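Local coordinates for protein polymerase X (Deinococcus radiodurans, PDB 2W9M) that probably extends DNA strands with deoxyribonucleotides as a family X polymerase and carries a bound cluster of zinc ions in its PHP domain, at residues A[93-105]-A[110-124]. Residues are numbered along the deposited sequence; the frame is centred on the assembly and turned at random.
Sequences PPGLLDLLGVRGL and IRSLWLAGIDSLERL
The carbonyl O of Asp119 lies 3.1 Å from Gly95 CA, a CA-H...O contact (145° at the hydrogen), and it marks where the two backbones come closest, Gly95 CA facing Ser120 CA. With no side chain on Gly95, the backbone of Asp119 and Ser120 can lie on helix 94-99. The Trp114 ring receives Leu96, whose CD1 sits 4.0 Å from the centroid of the six-membered ring, over one face and toward its rim. Leu96 CG is anti to the backbone N (chi1 -175°), which carries CD1 to the ring and to Ile110 CG2. Gly95 C and Leu99 CD1 meet the ring edge, while Trp114 NE1 donates a hydrogen bond to the carbonyl O of Asp339, a zinc-binding residue whose side chain Pro93 touches.

Two helices joined by a glycine-containing hairpin, here about 100-106, are the hallmark of the helix-hairpin-helix motif, which usually binds the DNA backbone without regard to sequence and probably does so here; helices 94-99 and 110-115 run at 144° to each other. Leu99 is the knob, set among Ile110, Trp114, Leu121 and Leu124; its CD2 reaches Leu121 CD1 at 3.7 Å. From the hairpin itself, Leu105 CD1 reaches Leu113 CD1 at 3.6 Å. Leu121 CD2 packs against CB of Asp98, whose carboxylate turns to a salt bridge with Arg464. Ser120 caps helix 121-130, its OG accepting from Arg123 N at 3.3 Å.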
loop_
_atom_site.group_PDB
_atom_site.type_symbol
_atom_site.label_atom_id
_atom_site.label_comp_id
_atom_site.label_asym_id
_atom_site.label_seq_id
_atom_site.Cartn_x
_atom_site.Cartn_y
_atom_site.Cartn_z
ATOM N N PRO A 93 -7.051 -0.669 -8.496
ATOM C CA PRO A 93 -5.987 -0.871 -7.509
ATOM C C PRO A 93 -4.655 -0.370 -8.048
ATOM O O PRO A 93 -4.418 -0.467 -9.249
ATOM C CB PRO A 93 -5.937 -2.394 -7.354
ATOM C CG PRO A 93 -7.238 -2.891 -7.879
ATOM C CD PRO A 93 -7.619 -1.944 -8.963
ATOM N N PRO A 94 -3.792 0.156 -7.168
ATOM C CA PRO A 94 -2.480 0.696 -7.539
ATOM C C PRO A 94 -1.637 -0.297 -8.335
ATOM O O PRO A 94 -1.014 0.082 -9.323
ATOM C CB PRO A 94 -1.822 0.962 -6.185
ATOM C CG PRO A 94 -2.960 1.192 -5.262
ATOM C CD PRO A 94 -4.044 0.269 -5.723
ATOM N N GLY A 95 -1.618 -1.552 -7.902
ATOM C CA GLY A 95 -0.818 -2.571 -8.554
ATOM C C GLY A 95 -1.303 -2.927 -9.948
ATOM O O GLY A 95 -0.516 -3.333 -10.798
ATOM N N LEU A 96 -2.603 -2.784 -10.185
ATOM C CA LEU A 96 -3.148 -3.046 -11.506
ATOM C C LEU A 96 -2.773 -1.920 -12.459
ATOM O O LEU A 96 -2.439 -2.165 -13.620
ATOM C CB LEU A 96 -4.665 -3.202 -11.453
ATOM C CG LEU A 96 -5.314 -3.603 -12.781
ATOM C CD1 LEU A 96 -5.194 -5.101 -12.985
ATOM C CD2 LEU A 96 -6.767 -3.179 -12.809
ATOM N N LEU A 97 -2.834 -0.685 -11.968
ATOM C CA LEU A 97 -2.417 0.477 -12.751
ATOM C C LEU A 97 -0.963 0.333 -13.183
ATOM O O LEU A 97 -0.573 0.809 -14.250
ATOM C CB LEU A 97 -2.594 1.766 -11.945
ATOM C CG LEU A 97 -4.030 2.111 -11.547
ATOM C CD1 LEU A 97 -4.069 3.427 -10.777
ATOM C CD2 LEU A 97 -4.916 2.164 -12.782
ATOM N N ASP A 98 -0.167 -0.328 -12.344
ATOM C CA ASP A 98 1.235 -0.588 -12.640
ATOM C C ASP A 98 1.408 -1.625 -13.745
ATOM O O ASP A 98 2.144 -1.398 -14.705
ATOM C CB ASP A 98 1.964 -1.053 -11.384
ATOM C CG ASP A 98 2.365 0.101 -10.481
ATOM O OD1 ASP A 98 2.374 1.262 -10.956
ATOM O OD2 ASP A 98 2.680 -0.154 -9.298
ATOM N N LEU A 99 0.731 -2.761 -13.599
ATOM C CA LEU A 99 0.793 -3.832 -14.590
ATOM C C LEU A 99 0.361 -3.336 -15.967
ATOM O O LEU A 99 0.868 -3.802 -16.986
ATOM C CB LEU A 99 -0.076 -5.019 -14.166
ATOM C CG LEU A 99 0.303 -5.736 -12.870
ATOM C CD1 LEU A 99 -0.519 -7.012 -12.714
ATOM C CD2 LEU A 99 1.792 -6.046 -12.851
ATOM N N LEU A 100 -0.576 -2.391 -15.988
ATOM C CA LEU A 100 -1.064 -1.811 -17.237
ATOM C C LEU A 100 0.009 -0.964 -17.920
ATOM O O LEU A 100 -0.180 -0.493 -19.042
ATOM C CB LEU A 100 -2.317 -0.967 -16.991
ATOM C CG LEU A 100 -3.589 -1.723 -16.610
ATOM C CD1 LEU A 100 -4.649 -0.754 -16.128
ATOM C CD2 LEU A 100 -4.094 -2.523 -17.781
ATOM N N GLY A 101 1.134 -0.775 -17.240
ATOM C CA GLY A 101 2.240 -0.013 -17.792
ATOM C C GLY A 101 3.409 -0.886 -18.213
ATOM O O GLY A 101 4.412 -0.388 -18.728
ATOM N N VAL A 102 3.282 -2.191 -17.988
ATOM C CA VAL A 102 4.307 -3.147 -18.395
ATOM C C VAL A 102 4.180 -3.481 -19.879
ATOM O O VAL A 102 3.258 -4.192 -20.290
ATOM C CB VAL A 102 4.213 -4.454 -17.587
ATOM C CG1 VAL A 102 5.288 -5.435 -18.029
ATOM C CG2 VAL A 102 4.325 -4.168 -16.103
ATOM N N ARG A 103 5.105 -2.962 -20.680
ATOM C CA ARG A 103 5.093 -3.194 -22.121
ATOM C C ARG A 103 5.025 -4.688 -22.430
ATOM O O ARG A 103 5.862 -5.462 -21.965
ATOM C CB ARG A 103 6.335 -2.578 -22.773
ATOM C CG ARG A 103 6.295 -2.573 -24.291
ATOM C CD ARG A 103 7.665 -2.869 -24.894
ATOM N NE ARG A 103 8.501 -1.683 -25.053
ATOM C CZ ARG A 103 9.497 -1.348 -24.236
ATOM N NH1 ARG A 103 9.786 -2.105 -23.186
ATOM N NH2 ARG A 103 10.202 -0.253 -24.475
ATOM N N GLY A 104 4.020 -5.093 -23.203
ATOM C CA GLY A 104 3.889 -6.481 -23.609
ATOM C C GLY A 104 2.811 -7.286 -22.898
ATOM O O GLY A 104 2.581 -8.450 -23.233
ATOM N N LEU A 105 2.147 -6.683 -21.915
ATOM C CA LEU A 105 1.061 -7.366 -21.212
ATOM C C LEU A 105 -0.313 -6.981 -21.765
ATOM O O LEU A 105 -0.771 -5.847 -21.591
ATOM C CB LEU A 105 1.117 -7.091 -19.703
ATOM C CG LEU A 105 2.166 -7.827 -18.863
ATOM C CD1 LEU A 105 1.927 -7.575 -17.387
ATOM C CD2 LEU A 105 2.146 -9.314 -19.146
ATOM N N ILE A 110 -2.901 -9.775 -18.210
ATOM C CA ILE A 110 -3.058 -9.027 -16.972
ATOM C C ILE A 110 -4.162 -9.643 -16.123
ATOM O O ILE A 110 -4.072 -9.679 -14.899
ATOM C CB ILE A 110 -3.352 -7.548 -17.235
ATOM C CG1 ILE A 110 -2.142 -6.897 -17.915
ATOM C CG2 ILE A 110 -3.698 -6.831 -15.933
ATOM C CD1 ILE A 110 -2.118 -5.383 -17.842
ATOM N N ARG A 111 -5.196 -10.149 -16.783
ATOM C CA ARG A 111 -6.294 -10.786 -16.074
ATOM C C ARG A 111 -5.896 -12.137 -15.488
ATOM O O ARG A 111 -6.362 -12.512 -14.415
ATOM C CB ARG A 111 -7.515 -10.933 -16.980
ATOM C CG ARG A 111 -8.474 -11.999 -16.516
ATOM C CD ARG A 111 -9.905 -11.648 -16.852
ATOM N NE ARG A 111 -10.830 -12.587 -16.227
ATOM C CZ ARG A 111 -12.041 -12.265 -15.790
ATOM N NH1 ARG A 111 -12.476 -11.017 -15.903
ATOM N NH2 ARG A 111 -12.814 -13.189 -15.234
ATOM N N SER A 112 -5.030 -12.868 -16.181
ATOM C CA SER A 112 -4.600 -14.169 -15.681
ATOM C C SER A 112 -3.538 -14.023 -14.591
ATOM O O SER A 112 -3.428 -14.871 -13.701
ATOM C CB SER A 112 -4.111 -15.072 -16.819
ATOM O OG SER A 112 -2.752 -14.821 -17.124
ATOM N N LEU A 113 -2.757 -12.947 -14.660
ATOM C CA LEU A 113 -1.812 -12.643 -13.591
ATOM C C LEU A 113 -2.589 -12.335 -12.313
ATOM O O LEU A 113 -2.268 -12.843 -11.236
ATOM C CB LEU A 113 -0.912 -11.457 -13.963
ATOM C CG LEU A 113 0.109 -11.645 -15.089
ATOM C CD1 LEU A 113 0.906 -10.367 -15.299
ATOM C CD2 LEU A 113 1.038 -12.801 -14.794
ATOM N N TRP A 114 -3.626 -11.512 -12.448
ATOM C CA TRP A 114 -4.466 -11.142 -11.315
ATOM C C TRP A 114 -5.091 -12.383 -10.677
ATOM O O TRP A 114 -5.034 -12.551 -9.458
ATOM C CB TRP A 114 -5.557 -10.157 -11.752
ATOM C CG TRP A 114 -6.030 -9.252 -10.663
ATOM C CD1 TRP A 114 -7.198 -9.348 -9.965
ATOM C CD2 TRP A 114 -5.339 -8.104 -10.141
ATOM N NE1 TRP A 114 -7.279 -8.331 -9.040
ATOM C CE2 TRP A 114 -6.156 -7.559 -9.128
ATOM C CE3 TRP A 114 -4.117 -7.494 -10.432
ATOM C CZ2 TRP A 114 -5.780 -6.421 -8.404
ATOM C CZ3 TRP A 114 -3.748 -6.368 -9.712
ATOM C CH2 TRP A 114 -4.577 -5.844 -8.710
ATOM N N LEU A 115 -5.673 -13.257 -11.497
ATOM C CA LEU A 115 -6.312 -14.461 -10.975
ATOM C C LEU A 115 -5.287 -15.425 -10.387
ATOM O O LEU A 115 -5.630 -16.298 -9.590
ATOM C CB LEU A 115 -7.134 -15.161 -12.058
ATOM C CG LEU A 115 -8.307 -14.382 -12.661
ATOM C CD1 LEU A 115 -8.951 -15.197 -13.765
ATOM C CD2 LEU A 115 -9.332 -13.998 -11.602
ATOM N N ALA A 116 -4.027 -15.257 -10.774
ATOM C CA ALA A 116 -2.947 -16.096 -10.260
ATOM C C ALA A 116 -2.320 -15.519 -8.988
ATOM O O ALA A 116 -1.398 -16.109 -8.423
ATOM C CB ALA A 116 -1.886 -16.298 -11.326
ATOM N N GLY A 117 -2.812 -14.362 -8.552
ATOM C CA GLY A 117 -2.342 -13.747 -7.323
ATOM C C GLY A 117 -1.165 -12.801 -7.493
ATOM O O GLY A 117 -0.502 -12.443 -6.514
ATOM N N ILE A 118 -0.898 -12.401 -8.734
ATOM C CA ILE A 118 0.178 -11.456 -9.018
ATOM C C ILE A 118 -0.411 -10.062 -9.213
ATOM O O ILE A 118 -1.019 -9.773 -10.242
ATOM C CB ILE A 118 0.989 -11.882 -10.248
ATOM C CG1 ILE A 118 1.586 -13.272 -10.015
ATOM C CG2 ILE A 118 2.084 -10.867 -10.538
ATOM C CD1 ILE A 118 2.354 -13.818 -11.191
ATOM N N ASP A 119 -0.219 -9.201 -8.219
ATOM C CA ASP A 119 -0.954 -7.945 -8.140
ATOM C C ASP A 119 -0.080 -6.692 -8.128
ATOM O O ASP A 119 -0.596 -5.586 -7.968
ATOM C CB ASP A 119 -1.832 -7.940 -6.885
ATOM C CG ASP A 119 -1.014 -7.857 -5.603
ATOM O OD1 ASP A 119 0.151 -8.317 -5.608
ATOM O OD2 ASP A 119 -1.533 -7.332 -4.590
ATOM N N SER A 120 1.232 -6.849 -8.279
ATOM C CA SER A 120 2.117 -5.685 -8.294
ATOM C C SER A 120 3.400 -5.925 -9.070
ATOM O O SER A 120 3.771 -7.064 -9.340
ATOM C CB SER A 120 2.442 -5.227 -6.869
ATOM O OG SER A 120 3.219 -6.192 -6.179
ATOM N N LEU A 121 4.070 -4.839 -9.434
ATOM C CA LEU A 121 5.346 -4.918 -10.127
ATOM C C LEU A 121 6.341 -5.789 -9.372
ATOM O O LEU A 121 7.007 -6.648 -9.954
ATOM C CB LEU A 121 5.926 -3.517 -10.322
ATOM C CG LEU A 121 5.733 -2.945 -11.726
ATOM C CD1 LEU A 121 4.515 -3.559 -12.399
ATOM C CD2 LEU A 121 5.649 -1.430 -11.679
ATOM N N GLU A 122 6.436 -5.560 -8.069
ATOM C CA GLU A 122 7.361 -6.314 -7.236
ATOM C C GLU A 122 7.023 -7.803 -7.201
ATOM O O GLU A 122 7.908 -8.652 -7.303
ATOM C CB GLU A 122 7.387 -5.738 -5.819
ATOM C CG GLU A 122 8.017 -6.654 -4.791
ATOM C CD GLU A 122 9.418 -7.091 -5.175
ATOM O OE1 GLU A 122 9.854 -8.151 -4.685
ATOM O OE2 GLU A 122 10.079 -6.383 -5.967
ATOM N N ARG A 123 5.740 -8.112 -7.049
ATOM C CA ARG A 123 5.272 -9.496 -7.014
ATOM C C ARG A 123 5.414 -10.179 -8.383
ATOM O O ARG A 123 5.616 -11.393 -8.462
ATOM C CB ARG A 123 3.820 -9.545 -6.524
ATOM C CG ARG A 123 3.174 -10.915 -6.572
ATOM C CD ARG A 123 3.647 -11.803 -5.434
ATOM N NE ARG A 123 2.989 -13.107 -5.470
ATOM C CZ ARG A 123 3.471 -14.178 -6.097
ATOM N NH1 ARG A 123 4.629 -14.111 -6.743
ATOM N NH2 ARG A 123 2.793 -15.317 -6.075
ATOM N N LEU A 124 5.307 -9.394 -9.452
ATOM C CA LEU A 124 5.541 -9.889 -10.803
ATOM C C LEU A 124 7.015 -10.234 -10.953
ATOM O O LEU A 124 7.370 -11.258 -11.537
ATOM C CB LEU A 124 5.164 -8.830 -11.840
ATOM C CG LEU A 124 4.561 -9.261 -13.181
ATOM C CD1 LEU A 124 4.666 -8.123 -14.190
ATOM C CD2 LEU A 124 5.207 -10.515 -13.733
#